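Local coordinates for putative exported protein (Bordetella pertussis Tohama I, PDB 2PFZ) that binds pyroglutamic acid as an extracytoplasmic solute receptor, probably delivering it to a tripartite ATP-independent periplasmic transporter, at residues G80-L84 with V275-L280. Numbering follows the deposited sequence.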
loop_
_atom_site.group_PDB
_atom_site.type_symbol
_atom_site.label_atom_id
_atom_site.label_comp_id
_atom_site.label_asym_id
_atom_site.label_seq_id
_atom_site.Cartn_x
_atom_site.Cartn_y
_atom_site.Cartn_z
ATOM N N GLY A 80 -2.776 -0.534 -7.764
ATOM C CA GLY A 80 -2.535 0.901 -7.883
ATOM C C GLY A 80 -3.216 1.511 -9.091
ATOM O O GLY A 80 -3.090 2.721 -9.333
ATOM N N LEU A 81 -3.877 0.692 -9.908
ATOM C CA LEU A 81 -4.576 1.243 -11.092
ATOM C C LEU A 81 -5.804 2.009 -10.607
ATOM O O LEU A 81 -6.565 1.447 -9.826
ATOM C CB LEU A 81 -5.017 0.102 -12.017
ATOM C CG LEU A 81 -3.879 -0.693 -12.661
ATOM C CD1 LEU A 81 -4.474 -1.855 -13.496
ATOM C CD2 LEU A 81 -2.973 0.202 -13.519
ATOM N N PRO A 82 -5.981 3.293 -11.017
ATOM C CA PRO A 82 -7.168 4.045 -10.523
ATOM C C PRO A 82 -8.503 3.614 -11.126
ATOM O O PRO A 82 -8.586 3.141 -12.269
ATOM C CB PRO A 82 -6.882 5.517 -10.899
ATOM C CG PRO A 82 -5.785 5.499 -11.848
ATOM C CD PRO A 82 -5.098 4.124 -11.857
ATOM N N PHE A 83 -9.541 3.752 -10.321
ATOM C CA PHE A 83 -10.909 3.480 -10.747
ATOM C C PHE A 83 -11.171 2.097 -11.342
ATOM O O PHE A 83 -11.881 1.942 -12.328
ATOM C CB PHE A 83 -11.436 4.675 -11.573
ATOM C CG PHE A 83 -11.664 5.866 -10.696
ATOM C CD1 PHE A 83 -12.862 5.978 -9.995
ATOM C CD2 PHE A 83 -10.658 6.787 -10.460
ATOM C CE1 PHE A 83 -13.077 7.013 -9.118
ATOM C CE2 PHE A 83 -10.895 7.862 -9.556
ATOM C CZ PHE A 83 -12.114 7.939 -8.912
ATOM N N LEU A 84 -10.566 1.107 -10.696
ATOM C CA LEU A 84 -10.768 -0.297 -10.990
ATOM C C LEU A 84 -11.436 -0.961 -9.783
ATOM O O LEU A 84 -12.377 -1.735 -9.965
ATOM C CB LEU A 84 -9.423 -0.970 -11.299
ATOM C CG LEU A 84 -9.476 -2.469 -11.566
ATOM C CD1 LEU A 84 -10.335 -2.800 -12.771
ATOM C CD2 LEU A 84 -8.050 -2.941 -11.733
ATOM N N VAL A 275 -8.267 8.283 -17.095
ATOM C CA VAL A 275 -6.851 7.973 -16.771
ATOM C C VAL A 275 -6.692 6.502 -16.381
ATOM O O VAL A 275 -5.815 5.795 -16.894
ATOM C CB VAL A 275 -6.313 8.867 -15.605
ATOM C CG1 VAL A 275 -4.913 8.412 -15.145
ATOM C CG2 VAL A 275 -6.298 10.377 -15.993
ATOM N N GLY A 276 -7.561 6.047 -15.488
ATOM C CA GLY A 276 -7.592 4.634 -15.083
ATOM C C GLY A 276 -7.743 3.651 -16.252
ATOM O O GLY A 276 -7.055 2.627 -16.280
ATOM N N LYS A 277 -8.656 3.936 -17.189
ATOM C CA LYS A 277 -8.879 3.054 -18.353
ATOM C C LYS A 277 -7.659 3.008 -19.272
ATOM O O LYS A 277 -7.285 1.952 -19.775
ATOM C CB LYS A 277 -10.111 3.459 -19.155
ATOM C CG LYS A 277 -11.424 3.097 -18.473
ATOM C CD LYS A 277 -12.447 2.637 -19.509
ATOM C CE LYS A 277 -13.320 3.775 -20.023
ATOM N NZ LYS A 277 -14.575 3.865 -19.212
ATOM N N ARG A 278 -7.042 4.164 -19.475
ATOM C CA ARG A 278 -5.763 4.236 -20.179
ATOM C C ARG A 278 -4.705 3.383 -19.468
ATOM O O ARG A 278 -4.032 2.557 -20.095
ATOM C CB ARG A 278 -5.320 5.695 -20.262
ATOM C CG ARG A 278 -3.895 5.922 -20.666
ATOM C CD ARG A 278 -3.307 7.085 -19.868
ATOM N NE ARG A 278 -4.274 8.143 -19.495
ATOM C CZ ARG A 278 -4.751 9.080 -20.317
ATOM N NH1 ARG A 278 -4.378 9.112 -21.590
ATOM N NH2 ARG A 278 -5.621 9.983 -19.866
ATOM N N MET A 279 -4.569 3.556 -18.160
ATOM C CA MET A 279 -3.584 2.759 -17.408
ATOM C C MET A 279 -3.870 1.248 -17.385
ATOM O O MET A 279 -2.929 0.440 -17.361
ATOM C CB MET A 279 -3.408 3.308 -15.988
ATOM C CG MET A 279 -2.720 4.678 -15.964
ATOM S SD MET A 279 -2.538 5.291 -14.285
ATOM C CE MET A 279 -1.161 4.301 -13.686
ATOM N N LEU A 280 -5.146 0.867 -17.392
ATOM C CA LEU A 280 -5.525 -0.554 -17.439
ATOM C C LEU A 280 -5.212 -1.135 -18.818
ATOM O O LEU A 280 -4.696 -2.258 -18.921
ATOM C CB LEU A 280 -7.020 -0.755 -17.115
ATOM C CG LEU A 280 -7.575 -2.197 -17.288
ATOM C CD1 LEU A 280 -6.836 -3.197 -16.411
ATOM C CD2 LEU A 280 -9.070 -2.238 -16.951
HETATM O O HOH W 1 -7.751 1.100 -13.968
#
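P82 lays its ring against helix 266-287 at G276, where the two CA atoms come within 4.6 Å. This joins the loop between strand 61-65 and helix 88-107 to the long helix near the chain's C-terminus in a DctP-family receptor of the periplasmic binding protein clan. With no side chain at G276, the loop backbone can sit close: P82 O lies 3.3 Å from G276 CA in a CA-H...O contact. About one helical turn on from G276, M279 crosses the ring at about a right angle, P82 CD resting 3.7 Å from M279 SD.

Outward along M279, CB meets L81 CD2 at 4.0 Å; CG, anti to the carbonyl carbon (chi1 -69°), keeps its distance from the proline, and the CG-SD bond turns to the ring, where SD touches CD and, more loosely, CG; a bend at chi3 (76°) swings the methyl CE back off the ring, leaving SD nearer. M279 also packs on V147, I151 and L154 of helix 146-155, and is wedged between that helix and the loop.

L81 straddles one helical step, its second methyl, CD1, reaching L280 CD1 at 4.0 Å. L280 CD2 has a looser neighbour in L84 CD1, and I295 of helix 289-299 touches L280 and L84. The contact is buried but lies away from the ligand, the P82 side chain being about 13 Å from the bound pyroglutamic acid. No direct hydrogen bond crosses it; instead one water donates to both P82 O, at 2.8 Å, and G276 O, which also accepts L280 N within the helix.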